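Local coordinates for CMP/dCMP-type deaminase domain-containing protein (Aspergillus oryzae RIB40, PDB 7DS1), which probably deaminates the ribitylated pyrimidine phosphate DARIPP with the help of a bound zinc ion, a step of fungal riboflavin biosynthesis, at residues A[92-97]-A[129-134]; A[85-90]-A[122-127]; A[30-35]-A[65-70]; A[98-103]-A[145-150]. One frame throughout, in Å; residues are numbered along the deposited sequence.

Contact 1 (A[92-97]-A[129-134])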
loop_
_atom_site.group_PDB
_atom_site.type_symbol
_atom_site.label_atom_id
_atom_site.label_comp_id
_atom_site.label_asym_id
_atom_site.label_seq_id
_atom_site.Cartn_x
_atom_site.Cartn_y
_atom_site.Cartn_z
ATOM N N LYS A 92 -12.694 10.347 -4.135
ATOM C CA LYS A 92 -12.379 9.229 -3.256
ATOM C C LYS A 92 -10.872 9.038 -3.178
ATOM O O LYS A 92 -10.146 9.286 -4.144
ATOM C CB LYS A 92 -13.034 7.932 -3.754
ATOM C CG LYS A 92 -12.632 7.564 -5.183
ATOM C CD LYS A 92 -13.345 6.310 -5.661
ATOM C CE LYS A 92 -13.395 6.260 -7.184
ATOM N NZ LYS A 92 -14.452 5.310 -7.677
ATOM N N LEU A 93 -10.412 8.585 -2.015
ATOM C CA LEU A 93 -9.018 8.207 -1.827
ATOM C C LEU A 93 -8.830 6.727 -2.134
ATOM O O LEU A 93 -9.559 5.880 -1.606
ATOM C CB LEU A 93 -8.574 8.493 -0.392
ATOM C CG LEU A 93 -8.459 9.967 -0.015
ATOM C CD1 LEU A 93 -8.246 10.101 1.493
ATOM C CD2 LEU A 93 -7.324 10.660 -0.780
ATOM N N VAL A 94 -7.863 6.424 -2.997
ATOM C CA VAL A 94 -7.476 5.049 -3.292
ATOM C C VAL A 94 -5.970 4.942 -3.122
ATOM O O VAL A 94 -5.234 5.898 -3.384
ATOM C CB VAL A 94 -7.898 4.614 -4.716
ATOM C CG1 VAL A 94 -9.403 4.784 -4.911
ATOM C CG2 VAL A 94 -7.141 5.411 -5.781
ATOM N N MET A 95 -5.502 3.778 -2.672
ATOM C CA MET A 95 -4.072 3.550 -2.504
ATOM C C MET A 95 -3.627 2.410 -3.405
ATOM O O MET A 95 -4.250 1.342 -3.413
ATOM C CB MET A 95 -3.701 3.239 -1.045
ATOM C CG MET A 95 -2.183 3.187 -0.828
ATOM S SD MET A 95 -1.710 2.675 0.846
ATOM C CE MET A 95 -1.847 4.229 1.747
ATOM N N TYR A 96 -2.576 2.664 -4.185
ATOM C CA TYR A 96 -1.861 1.638 -4.934
ATOM C C TYR A 96 -0.688 1.171 -4.089
ATOM O O TYR A 96 0.012 1.986 -3.491
ATOM C CB TYR A 96 -1.360 2.195 -6.273
ATOM C CG TYR A 96 -2.486 2.517 -7.222
ATOM C CD1 TYR A 96 -2.930 1.575 -8.143
ATOM C CD2 TYR A 96 -3.128 3.756 -7.175
ATOM C CE1 TYR A 96 -3.973 1.857 -9.009
ATOM C CE2 TYR A 96 -4.174 4.046 -8.033
ATOM C CZ TYR A 96 -4.588 3.093 -8.945
ATOM O OH TYR A 96 -5.620 3.371 -9.799
ATOM N N VAL A 97 -0.511 -0.150 -3.997
ATOM C CA VAL A 97 0.587 -0.762 -3.244
ATOM C C VAL A 97 1.078 -1.970 -4.034
ATOM O O VAL A 97 0.264 -2.728 -4.562
ATOM C CB VAL A 97 0.145 -1.196 -1.825
ATOM C CG1 VAL A 97 1.354 -1.416 -0.930
ATOM C CG2 VAL A 97 -0.811 -0.186 -1.181
ATOM N N LYS A 129 -10.461 2.257 -1.455
ATOM C CA LYS A 129 -10.094 1.090 -2.249
ATOM C C LYS A 129 -8.577 0.939 -2.304
ATOM O O LYS A 129 -7.850 1.934 -2.387
ATOM C CB LYS A 129 -10.680 1.206 -3.668
ATOM C CG LYS A 129 -10.461 -0.043 -4.530
ATOM C CD LYS A 129 -11.320 -0.014 -5.781
ATOM C CE LYS A 129 -11.115 -1.286 -6.607
ATOM N NZ LYS A 129 -11.951 -1.247 -7.845
ATOM N N ILE A 130 -8.109 -0.315 -2.263
ATOM C CA ILE A 130 -6.696 -0.660 -2.414
ATOM C C ILE A 130 -6.511 -1.402 -3.728
ATOM O O ILE A 130 -7.202 -2.389 -3.985
ATOM C CB ILE A 130 -6.201 -1.545 -1.260
ATOM C CG1 ILE A 130 -6.530 -0.910 0.094
ATOM C CG2 ILE A 130 -4.702 -1.844 -1.419
ATOM C CD1 ILE A 130 -5.883 0.460 0.313
ATOM N N TYR A 131 -5.566 -0.955 -4.543
ATOM C CA TYR A 131 -5.122 -1.711 -5.709
ATOM C C TYR A 131 -3.743 -2.275 -5.403
ATOM O O TYR A 131 -2.858 -1.521 -4.993
ATOM C CB TYR A 131 -5.040 -0.814 -6.945
ATOM C CG TYR A 131 -6.361 -0.316 -7.475
ATOM C CD1 TYR A 131 -7.055 -1.031 -8.449
ATOM C CD2 TYR A 131 -6.908 0.888 -7.018
ATOM C CE1 TYR A 131 -8.262 -0.574 -8.948
ATOM C CE2 TYR A 131 -8.117 1.345 -7.507
ATOM C CZ TYR A 131 -8.785 0.612 -8.474
ATOM O OH TYR A 131 -9.980 1.066 -8.970
ATOM N N PHE A 132 -3.550 -3.584 -5.608
ATOM C CA PHE A 132 -2.235 -4.178 -5.369
ATOM C C PHE A 132 -1.907 -5.237 -6.416
ATOM O O PHE A 132 -2.782 -5.733 -7.125
ATOM C CB PHE A 132 -2.109 -4.744 -3.929
ATOM C CG PHE A 132 -3.092 -5.829 -3.583
ATOM C CD1 PHE A 132 -2.802 -7.159 -3.863
ATOM C CD2 PHE A 132 -4.278 -5.520 -2.919
ATOM C CE1 PHE A 132 -3.695 -8.172 -3.523
ATOM C CE2 PHE A 132 -5.181 -6.527 -2.577
ATOM C CZ PHE A 132 -4.888 -7.852 -2.878
ATOM N N GLY A 133 -0.609 -5.555 -6.523
ATOM C CA GLY A 133 -0.089 -6.363 -7.611
ATOM C C GLY A 133 0.129 -7.832 -7.292
ATOM O O GLY A 133 0.018 -8.682 -8.183
ATOM N N VAL A 134 0.462 -8.146 -6.040
ATOM C CA VAL A 134 0.662 -9.529 -5.608
ATOM C C VAL A 134 0.071 -9.693 -4.218
ATOM O O VAL A 134 0.140 -8.778 -3.390
ATOM C CB VAL A 134 2.152 -9.951 -5.585
ATOM C CG1 VAL A 134 2.807 -9.804 -6.960
ATOM C CG2 VAL A 134 2.934 -9.187 -4.504
#
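Strands 92-97 and 129-132 run parallel, their axes 4.8 Å apart and 19° off exact alignment, and three backbone bonds tie them: Met-95 N to Lys-129 O, Tyr-131 N to Met-95 O at 2.9 Å, and Val-97 N to Tyr-131 O. On one face of the sheet the side chains of Tyr-96 and Tyr-131 lie side by side and point the same way. Both carry CG beside the backbone N, with like first and second torsions (chi1 -68° in each), so the rings run nearly parallel at 13° but slid apart, centroids 4.8 Å from each other. Little ring overlap results: Tyr-96 CD1 sits 3.4 Å from Tyr-131 CB, and Tyr-96 OH reaches over the rim of the Tyr-131 ring. That hydroxyl is also bonded to His-5 and Arg-35, while His-5 stacks on Tyr-131. Beside them Val-94 CG1 meets Lys-129 CB at 4.0 Å; the lysine then runs extended to Gln-158. On the other face the pairs across the two strands are apolar. Met-95 CB packs on Ile-130 CD1 at 3.8 Å, and Val-97 CG2 lies 4.2 Å from Ile-130 CG2, with Glu-63 close to Val-97. Such parallel neighbours, joined through helix 112-117, form the beta-alpha-beta unit at the core of the cytidine deaminase fold.

Contact 2 (A[85-90]-A[122-127])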
loop_
_atom_site.group_PDB
_atom_site.type_symbol
_atom_site.label_atom_id
_atom_site.label_comp_id
_atom_site.label_asym_id
_atom_site.label_seq_id
_atom_site.Cartn_x
_atom_site.Cartn_y
_atom_site.Cartn_z
ATOM N N LEU A 85 -6.476 14.039 6.200
ATOM C CA LEU A 85 -6.614 13.602 4.818
ATOM C C LEU A 85 -7.795 14.316 4.165
ATOM O O LEU A 85 -8.775 14.650 4.839
ATOM C CB LEU A 85 -6.830 12.089 4.742
ATOM C CG LEU A 85 -5.603 11.223 5.020
ATOM C CD1 LEU A 85 -6.025 9.767 5.158
ATOM C CD2 LEU A 85 -4.587 11.377 3.900
ATOM N N PRO A 86 -7.737 14.556 2.855
ATOM C CA PRO A 86 -8.882 15.185 2.190
ATOM C C PRO A 86 -10.095 14.268 2.235
ATOM O O PRO A 86 -9.979 13.040 2.221
ATOM C CB PRO A 86 -8.395 15.409 0.753
ATOM C CG PRO A 86 -7.265 14.460 0.551
ATOM C CD PRO A 86 -6.662 14.192 1.916
ATOM N N SER A 87 -11.280 14.885 2.314
ATOM C CA SER A 87 -12.529 14.138 2.314
ATOM C C SER A 87 -13.555 14.979 1.551
ATOM O O SER A 87 -14.451 15.597 2.121
ATOM C CB SER A 87 -13.001 13.820 3.732
ATOM O OG SER A 87 -14.136 12.972 3.697
ATOM N N GLU A 88 -13.401 15.015 0.248
ATOM C CA GLU A 88 -14.227 15.886 -0.570
ATOM C C GLU A 88 -15.422 15.118 -1.112
ATOM O O GLU A 88 -15.313 13.922 -1.393
ATOM C CB GLU A 88 -13.408 16.460 -1.728
ATOM C CG GLU A 88 -12.270 17.338 -1.242
ATOM C CD GLU A 88 -11.196 17.538 -2.280
ATOM O OE1 GLU A 88 -10.341 16.641 -2.422
ATOM O OE2 GLU A 88 -11.203 18.595 -2.944
ATOM N N PRO A 89 -16.567 15.787 -1.261
ATOM C CA PRO A 89 -17.787 15.055 -1.636
ATOM C C PRO A 89 -17.676 14.343 -2.973
ATOM O O PRO A 89 -18.254 13.264 -3.126
ATOM C CB PRO A 89 -18.867 16.147 -1.656
ATOM C CG PRO A 89 -18.130 17.451 -1.719
ATOM C CD PRO A 89 -16.830 17.214 -1.005
ATOM N N ASP A 90 -16.927 14.891 -3.932
ATOM C CA ASP A 90 -16.906 14.370 -5.295
ATOM C C ASP A 90 -15.697 13.490 -5.581
ATOM O O ASP A 90 -15.529 13.043 -6.721
ATOM C CB ASP A 90 -16.959 15.529 -6.300
ATOM C CG ASP A 90 -15.767 16.471 -6.173
ATOM O OD1 ASP A 90 -15.333 16.729 -5.036
ATOM O OD2 ASP A 90 -15.263 16.956 -7.209
ATOM N N GLY A 122 -14.899 9.581 12.091
ATOM C CA GLY A 122 -15.626 10.840 12.135
ATOM C C GLY A 122 -16.455 11.005 10.879
ATOM O O GLY A 122 -17.131 10.072 10.432
ATOM N N ASP A 123 -16.390 12.191 10.278
ATOM C CA ASP A 123 -17.057 12.434 9.005
ATOM C C ASP A 123 -16.135 12.241 7.805
ATOM O O ASP A 123 -16.534 12.550 6.678
ATOM C CB ASP A 123 -17.664 13.845 8.980
ATOM C CG ASP A 123 -16.637 14.945 9.231
ATOM O OD1 ASP A 123 -15.435 14.643 9.384
ATOM O OD2 ASP A 123 -17.043 16.127 9.276
ATOM N N ARG A 124 -14.923 11.734 8.016
ATOM C CA ARG A 124 -13.955 11.582 6.938
ATOM C C ARG A 124 -14.161 10.259 6.214
ATOM O O ARG A 124 -14.322 9.208 6.843
ATOM C CB ARG A 124 -12.523 11.673 7.470
ATOM C CG ARG A 124 -12.275 12.845 8.415
ATOM C CD ARG A 124 -11.886 14.107 7.654
ATOM N NE ARG A 124 -13.026 15.010 7.521
ATOM C CZ ARG A 124 -12.986 16.186 6.904
ATOM N NH1 ARG A 124 -11.856 16.609 6.355
ATOM N NH2 ARG A 124 -14.077 16.938 6.838
ATOM N N LYS A 125 -14.142 10.318 4.877
ATOM C CA LYS A 125 -14.387 9.128 4.065
ATOM C C LYS A 125 -13.231 8.139 4.122
ATOM O O LYS A 125 -13.450 6.923 4.020
ATOM C CB LYS A 125 -14.657 9.532 2.615
ATOM C CG LYS A 125 -16.004 10.195 2.410
ATOM C CD LYS A 125 -16.463 10.071 0.971
ATOM C CE LYS A 125 -15.778 11.077 0.070
ATOM N NZ LYS A 125 -16.540 11.242 -1.208
ATOM N N GLY A 126 -12.000 8.631 4.249
ATOM C CA GLY A 126 -10.844 7.762 4.325
ATOM C C GLY A 126 -10.529 7.091 2.997
ATOM O O GLY A 126 -11.046 7.447 1.932
ATOM N N ILE A 127 -9.645 6.104 3.085
ATOM C CA ILE A 127 -9.224 5.329 1.920
ATOM C C ILE A 127 -10.309 4.309 1.598
ATOM O O ILE A 127 -10.660 3.481 2.444
ATOM C CB ILE A 127 -7.879 4.642 2.180
ATOM C CG1 ILE A 127 -6.796 5.698 2.422
ATOM C CG2 ILE A 127 -7.523 3.707 1.014
ATOM C CD1 ILE A 127 -5.466 5.114 2.921
HETATM O O HOH W 1 -9.519 16.484 6.933
HETATM O O HOH W 2 -10.766 11.200 4.245
HETATM O O HOH W 3 -16.498 13.919 4.297
HETATM O O HOH W 4 -19.198 11.788 -0.627
#
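The guanidinium of Arg-124 has Ser-87 CB over one face, 3.8 Å above the plane and offset toward the rim, with Leu-85 O near the plane at one edge and the Asp-123 carboxylate carbon at another. Arg-124 NE makes a salt bridge to Asp-123 OD1 at 3.1 Å, approaching from above the carboxylate plane, 46° out of it. Bends at chi2 and chi3 fold the arginine back so that its flat end rests on the serine. Ser-87 OG, anti to its own N (chi1 -174°), accepts the backbone N-H of Lys-125 at 2.9 Å and 163°, and a water joins the same hydroxyl to Asp-123 O. These are two irregular loops at the surface, one leading into strand 91-97 and the other into strand 127-132, so the contact pairs the entrances of neighbouring parallel strands. Lys-125 supplies the second grip: bent at chi3, it brings NZ to its stronger partner Arg-91 O, just past the segment, and within it to Glu-88 O at 3.0 Å, with a weak bond to Pro-89 O at 3.3 Å. Another water spans from Pro-86 O, 2.8 Å away, to Gly-126 N, where the chain heads inward toward Ile-127.

Contact 3 (A[30-35]-A[65-70])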
loop_
_atom_site.group_PDB
_atom_site.type_symbol
_atom_site.label_atom_id
_atom_site.label_comp_id
_atom_site.label_asym_id
_atom_site.label_seq_id
_atom_site.Cartn_x
_atom_site.Cartn_y
_atom_site.Cartn_z
ATOM N N ALA A 30 4.117 2.460 -2.303
ATOM C CA ALA A 30 2.707 2.824 -2.178
ATOM C C ALA A 30 2.458 4.254 -2.645
ATOM O O ALA A 30 3.274 5.142 -2.395
ATOM C CB ALA A 30 2.229 2.693 -0.726
ATOM N N ILE A 31 1.319 4.475 -3.314
ATOM C CA ILE A 31 0.931 5.798 -3.804
ATOM C C ILE A 31 -0.530 6.031 -3.446
ATOM O O ILE A 31 -1.390 5.216 -3.797
ATOM C CB ILE A 31 1.120 5.933 -5.329
ATOM C CG1 ILE A 31 2.599 5.823 -5.712
ATOM C CG2 ILE A 31 0.548 7.275 -5.829
ATOM C CD1 ILE A 31 2.834 5.707 -7.231
ATOM N N LEU A 32 -0.813 7.150 -2.780
ATOM C CA LEU A 32 -2.173 7.514 -2.396
ATOM C C LEU A 32 -2.717 8.550 -3.381
ATOM O O LEU A 32 -2.076 9.582 -3.615
ATOM C CB LEU A 32 -2.189 8.060 -0.968
ATOM C CG LEU A 32 -3.554 8.450 -0.398
ATOM C CD1 LEU A 32 -4.451 7.233 -0.297
ATOM C CD2 LEU A 32 -3.372 9.114 0.964
ATOM N N VAL A 33 -3.884 8.260 -3.965
ATOM C CA VAL A 33 -4.451 9.044 -5.062
ATOM C C VAL A 33 -5.836 9.536 -4.665
ATOM O O VAL A 33 -6.624 8.780 -4.086
ATOM C CB VAL A 33 -4.540 8.198 -6.352
ATOM C CG1 VAL A 33 -5.219 8.979 -7.484
ATOM C CG2 VAL A 33 -3.148 7.737 -6.788
ATOM N N SER A 34 -6.137 10.797 -4.994
ATOM C CA SER A 34 -7.491 11.337 -4.895
ATOM C C SER A 34 -8.100 11.347 -6.292
ATOM O O SER A 34 -7.548 11.965 -7.208
ATOM C CB SER A 34 -7.495 12.741 -4.289
ATOM O OG SER A 34 -8.757 13.383 -4.476
ATOM N N ARG A 35 -9.223 10.652 -6.446
ATOM C CA ARG A 35 -9.812 10.355 -7.742
ATOM C C ARG A 35 -11.256 10.828 -7.758
ATOM O O ARG A 35 -11.981 10.663 -6.774
ATOM C CB ARG A 35 -9.742 8.838 -8.019
ATOM C CG ARG A 35 -10.439 8.367 -9.288
ATOM C CD ARG A 35 -9.970 6.956 -9.632
ATOM N NE ARG A 35 -8.560 6.957 -10.025
ATOM C CZ ARG A 35 -7.747 5.914 -9.909
ATOM N NH1 ARG A 35 -8.189 4.761 -9.405
ATOM N NH2 ARG A 35 -6.486 6.028 -10.298
ATOM N N CYS A 65 4.537 4.592 5.686
ATOM C CA CYS A 65 5.300 5.790 5.341
ATOM C C CYS A 65 4.482 6.731 4.469
ATOM O O CYS A 65 4.594 7.957 4.591
ATOM C CB CYS A 65 6.588 5.396 4.620
ATOM S SG CYS A 65 7.816 4.707 5.745
ATOM N N CYS A 66 3.659 6.173 3.581
ATOM C CA CYS A 66 2.805 7.001 2.739
ATOM C C CYS A 66 1.885 7.860 3.601
ATOM O O CYS A 66 1.807 9.082 3.424
ATOM C CB CYS A 66 2.016 6.094 1.794
ATOM S SG CYS A 66 0.898 6.951 0.681
ATOM N N LEU A 67 1.221 7.239 4.578
ATOM C CA LEU A 67 0.367 7.993 5.493
ATOM C C LEU A 67 1.183 8.914 6.395
ATOM O O LEU A 67 0.778 10.055 6.646
ATOM C CB LEU A 67 -0.478 7.024 6.327
ATOM C CG LEU A 67 -1.492 6.225 5.494
ATOM C CD1 LEU A 67 -2.189 5.159 6.352
ATOM C CD2 LEU A 67 -2.527 7.149 4.853
ATOM N N SER A 68 2.335 8.444 6.887
ATOM C CA SER A 68 3.124 9.255 7.813
ATOM C C SER A 68 3.725 10.478 7.130
ATOM O O SER A 68 3.860 11.534 7.765
ATOM C CB SER A 68 4.229 8.408 8.446
ATOM O OG SER A 68 4.878 9.116 9.484
ATOM N N ASN A 69 4.098 10.356 5.852
ATOM C CA ASN A 69 4.584 11.519 5.109
ATOM C C ASN A 69 3.523 12.609 5.064
ATOM O O ASN A 69 3.827 13.791 5.267
ATOM C CB ASN A 69 4.980 11.121 3.684
ATOM C CG ASN A 69 6.355 10.490 3.615
ATOM O OD1 ASN A 69 7.238 10.811 4.408
ATOM N ND2 ASN A 69 6.543 9.588 2.655
ATOM N N TYR A 70 2.273 12.226 4.810
ATOM C CA TYR A 70 1.188 13.200 4.776
ATOM C C TYR A 70 0.965 13.800 6.156
ATOM O O TYR A 70 0.856 15.023 6.307
ATOM C CB TYR A 70 -0.090 12.531 4.265
ATOM C CG TYR A 70 -1.222 13.501 4.044
ATOM C CD1 TYR A 70 -1.448 14.059 2.786
ATOM C CD2 TYR A 70 -2.049 13.885 5.100
ATOM C CE1 TYR A 70 -2.481 14.965 2.586
ATOM C CE2 TYR A 70 -3.077 14.791 4.907
ATOM C CZ TYR A 70 -3.291 15.315 3.655
ATOM O OH TYR A 70 -4.316 16.216 3.475
#
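Helix 62-73, whose first turn carries the zinc-site residue Glu-63, packs here on strand 29-36 of the central sheet through a small, buried patch. The segment axes come within 8.7 Å and their directions differ by 55°. Cys-66 is the helix residue that lies nearest the strand. Its SG, anti to the backbone N (chi1 180°), reaches forward from the helix to lie 3.7 Å from Leu-32 CB and 3.9 Å from Leu-32 N, while its CB sits 4.2 Å from Ala-30 CB. The thiol thus lies on Leu-32 and the cysteine CB on Ala-30, alternate residues of the strand whose side chains are directed at the helix. Leu-32 also has CG anti to its N, and with chi2 at 63° its CD2 methyl extends to Leu-67 CD2 at 4.4 Å, a looser methyl-to-methyl touch. Met-95 of strand 91-97 joins Cys-66 from the neighbouring strand, and the opposite face of strand 30-35 is covered by helix 4-16, which Ile-31 meets. Polar ties lie beside the patch: Cys-66 O accepts from Ser-49 OG, and Asn-69 bonds to Thr-50 O, both on strand 46-52. Layering helices on both faces of a mixed sheet in this way is typical of the alpha/beta/alpha cytidine deaminase fold.

Contact 4 (A[98-103]-A[145-150]). With ZN (zinc ion), chain B; HJL ([(2~{R},3~{S},4~{S})-5-[[2,5-bis(azanyl)-6-oxidanylidene-1~{H}-pyrimidin-4-yl]amino]-2,3,4-tris(oxidanyl)pentyl] dihydrogen phosphate), chain C.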
loop_
_atom_site.group_PDB
_atom_site.type_symbol
_atom_site.label_atom_id
_atom_site.label_comp_id
_atom_site.label_asym_id
_atom_site.label_seq_id
_atom_site.Cartn_x
_atom_site.Cartn_y
_atom_site.Cartn_z
ATOM N N THR A 98 2.401 -2.169 -4.126
ATOM C CA THR A 98 2.869 -3.302 -4.934
ATOM C C THR A 98 2.384 -4.621 -4.346
ATOM O O THR A 98 2.013 -5.537 -5.088
ATOM C CB THR A 98 4.395 -3.339 -5.111
ATOM O OG1 THR A 98 5.060 -3.397 -3.842
ATOM C CG2 THR A 98 4.892 -2.152 -5.920
ATOM N N MET A 99 2.351 -4.717 -3.019
ATOM C CA MET A 99 1.974 -5.931 -2.310
ATOM C C MET A 99 0.720 -5.678 -1.486
ATOM O O MET A 99 0.523 -4.578 -0.955
ATOM C CB MET A 99 3.113 -6.390 -1.391
ATOM C CG MET A 99 2.820 -7.645 -0.577
ATOM S SD MET A 99 4.287 -8.174 0.327
ATOM C CE MET A 99 5.449 -8.339 -1.034
ATOM N N GLU A 100 -0.135 -6.703 -1.401
ATOM C CA GLU A 100 -1.266 -6.754 -0.480
ATOM C C GLU A 100 -0.886 -6.202 0.894
ATOM O O GLU A 100 0.068 -6.698 1.508
ATOM C CB GLU A 100 -1.723 -8.206 -0.347
ATOM C CG GLU A 100 -2.910 -8.427 0.569
ATOM C CD GLU A 100 -3.237 -9.896 0.698
ATOM O OE1 GLU A 100 -2.341 -10.735 0.433
ATOM O OE2 GLU A 100 -4.384 -10.227 1.063
ATOM N N PRO A 101 -1.594 -5.192 1.406
ATOM C CA PRO A 101 -1.290 -4.692 2.755
ATOM C C PRO A 101 -1.373 -5.791 3.805
ATOM O O PRO A 101 -2.186 -6.720 3.722
ATOM C CB PRO A 101 -2.356 -3.613 2.985
ATOM C CG PRO A 101 -2.628 -3.088 1.574
ATOM C CD PRO A 101 -2.575 -4.343 0.705
ATOM N N CYS A 102 -0.498 -5.682 4.802
ATOM C CA CYS A 102 -0.359 -6.729 5.805
ATOM C C CYS A 102 -1.505 -6.703 6.811
ATOM O O CYS A 102 -1.999 -5.635 7.197
ATOM C CB CYS A 102 0.989 -6.601 6.530
ATOM S SG CYS A 102 1.255 -5.086 7.572
ATOM N N GLY A 103 -1.936 -7.892 7.206
ATOM C CA GLY A 103 -2.942 -8.049 8.239
ATOM C C GLY A 103 -2.323 -8.374 9.580
ATOM O O GLY A 103 -3.004 -8.373 10.608
ATOM N N GLU A 145 -6.168 -13.250 5.904
ATOM C CA GLU A 145 -5.445 -12.536 4.866
ATOM C C GLU A 145 -5.806 -11.057 4.898
ATOM O O GLU A 145 -6.929 -10.671 5.238
ATOM C CB GLU A 145 -5.759 -13.122 3.488
ATOM C CG GLU A 145 -5.371 -14.589 3.342
ATOM C CD GLU A 145 -5.801 -15.185 2.009
ATOM O OE1 GLU A 145 -6.309 -14.434 1.145
ATOM O OE2 GLU A 145 -5.620 -16.411 1.821
ATOM N N GLY A 146 -4.827 -10.226 4.548
ATOM C CA GLY A 146 -5.060 -8.791 4.528
ATOM C C GLY A 146 -6.260 -8.396 3.691
ATOM O O GLY A 146 -7.072 -7.569 4.107
ATOM N N CYS A 147 -6.392 -8.983 2.501
ATOM C CA CYS A 147 -7.542 -8.669 1.660
ATOM C C CYS A 147 -8.858 -9.025 2.348
ATOM O O CYS A 147 -9.857 -8.312 2.191
ATOM C CB CYS A 147 -7.407 -9.389 0.317
ATOM S SG CYS A 147 -7.712 -11.192 0.418
ATOM N N GLN A 148 -8.889 -10.126 3.101
ATOM C CA GLN A 148 -10.126 -10.499 3.781
ATOM C C GLN A 148 -10.442 -9.528 4.909
ATOM O O GLN A 148 -11.618 -9.228 5.158
ATOM C CB GLN A 148 -10.033 -11.934 4.307
ATOM C CG GLN A 148 -9.785 -12.961 3.206
ATOM C CD GLN A 148 -9.375 -14.324 3.745
ATOM O OE1 GLN A 148 -8.680 -14.430 4.762
ATOM N NE2 GLN A 148 -9.808 -15.377 3.060
ATOM N N MET A 149 -9.411 -9.010 5.580
ATOM C CA MET A 149 -9.627 -8.010 6.621
ATOM C C MET A 149 -10.116 -6.689 6.034
ATOM O O MET A 149 -10.917 -5.985 6.664
ATOM C CB MET A 149 -8.342 -7.806 7.421
ATOM C CG MET A 149 -7.945 -9.041 8.202
ATOM S SD MET A 149 -6.328 -8.880 8.967
ATOM C CE MET A 149 -6.662 -7.700 10.263
ATOM N N LEU A 150 -9.636 -6.331 4.840
ATOM C CA LEU A 150 -10.154 -5.148 4.159
ATOM C C LEU A 150 -11.631 -5.320 3.831
ATOM O O LEU A 150 -12.453 -4.445 4.131
ATOM C CB LEU A 150 -9.347 -4.874 2.886
ATOM C CG LEU A 150 -7.895 -4.412 3.074
ATOM C CD1 LEU A 150 -7.155 -4.393 1.732
ATOM C CD2 LEU A 150 -7.832 -3.038 3.739
HETATM ZN ZN ZN B . 2.228 -3.475 6.279
HETATM C C2 HJL C . 3.951 -4.505 2.715
HETATM C C4 HJL C . 5.809 -3.317 3.418
HETATM C C5 HJL C . 6.268 -4.456 4.115
HETATM C C6 HJL C . 5.505 -5.600 4.089
HETATM N N1 HJL C . 4.329 -5.584 3.372
HETATM N N2 HJL C . 2.691 -4.535 1.963
HETATM N N3 HJL C . 4.662 -3.358 2.735
HETATM N N5 HJL C . 7.486 -4.431 4.835
HETATM O O4 HJL C . 6.466 -2.275 3.432
HETATM C "C1'" HJL C . 4.919 -7.682 5.457
HETATM C "C2'" HJL C . 5.571 -8.761 6.343
HETATM C "C3'" HJL C . 6.361 -8.089 7.497
HETATM C "C4'" HJL C . 6.734 -9.200 8.540
HETATM C "C5'" HJL C . 7.800 -8.688 9.547
HETATM N "N1'" HJL C . 5.944 -6.808 4.819
HETATM O O1P HJL C . 7.946 -5.741 8.965
HETATM O "O2'" HJL C . 4.592 -9.588 6.884
HETATM O O2P HJL C . 6.936 -5.301 11.294
HETATM O "O3'" HJL C . 7.506 -7.492 6.951
HETATM O O3P HJL C . 9.223 -6.335 10.770
HETATM O "O4'" HJL C . 5.626 -9.583 9.262
HETATM O "O5'" HJL C . 7.163 -7.658 10.313
HETATM P PAN HJL C . 7.842 -6.218 10.312
HETATM O O HOH W 5 1.919 -4.002 4.197
#
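A buried carboxylate meets the first turn of a helix: Glu-100 OE2 accepts the backbone N-H of Cys-147 at 2.8 Å and 154°, taken on the anti side and 17° out of the carboxylate plane. The glutamate gets there fully stretched, CG anti to the backbone N (chi1 -179°) and the chain extended beyond CG. Cys-147 CB and SG also lie against this oxygen, at 3.2 and 3.5 Å. Lys-135 forms salt bridges with both Glu-100 OE2 and Glu-145 OE1, and Glu-136 N bonds to Glu-100 OE1, so both carboxylate oxygens of Glu-100 are held. The lysine and the helix N-terminus would probably help stabilise the negative charge. Glu-145 is the N-cap residue of helix 146-152, and its N-H is taken by Gln-148 OE1. The loop 98-103, between strand 91-97 and helix 112-117, carries one zinc ligand of the cytidine deaminase fold: Cys-102 SG binds the zinc ion at 2.3 Å, together with His-61, Cys-112 and a water 2.2 Å from the metal. That water also accepts the Cys-102 N-H. Glu-100 faces two ways, since its carbonyl O takes a weak 3.4 Å bond from N2 of the bound DARIPP while its side chain goes to the helix. Further along, the backbones come close at two glycines: Gly-103 N lies 4.2 Å from Gly-146 CA, and Met-149, bent at chi3, lays its SD 3.6 Å from Gly-103 CA.

Contacts 1 and 3 lie on one mixed sheet, and contacts 2 and 4 at the ends of its strands 91-97 and 127-132. Contact 1 is at the middle, its centre about 6 Å from that of the chain, and touches each of the others. Contact 3 sits about 10 Å from it between centres, through strand 29-36, neighbour of 91-97; it closes along the chain before the rest open. Contacts 1, 2 and 4 interleave: their first segments follow one another from 85 to 103, their second from 122 to 150. Contact 4 lies beyond the strand exits, about 22 Å from contact 2 between centres. Those exits thus lead into the zinc and ligand site, far from the surface loops at the other end.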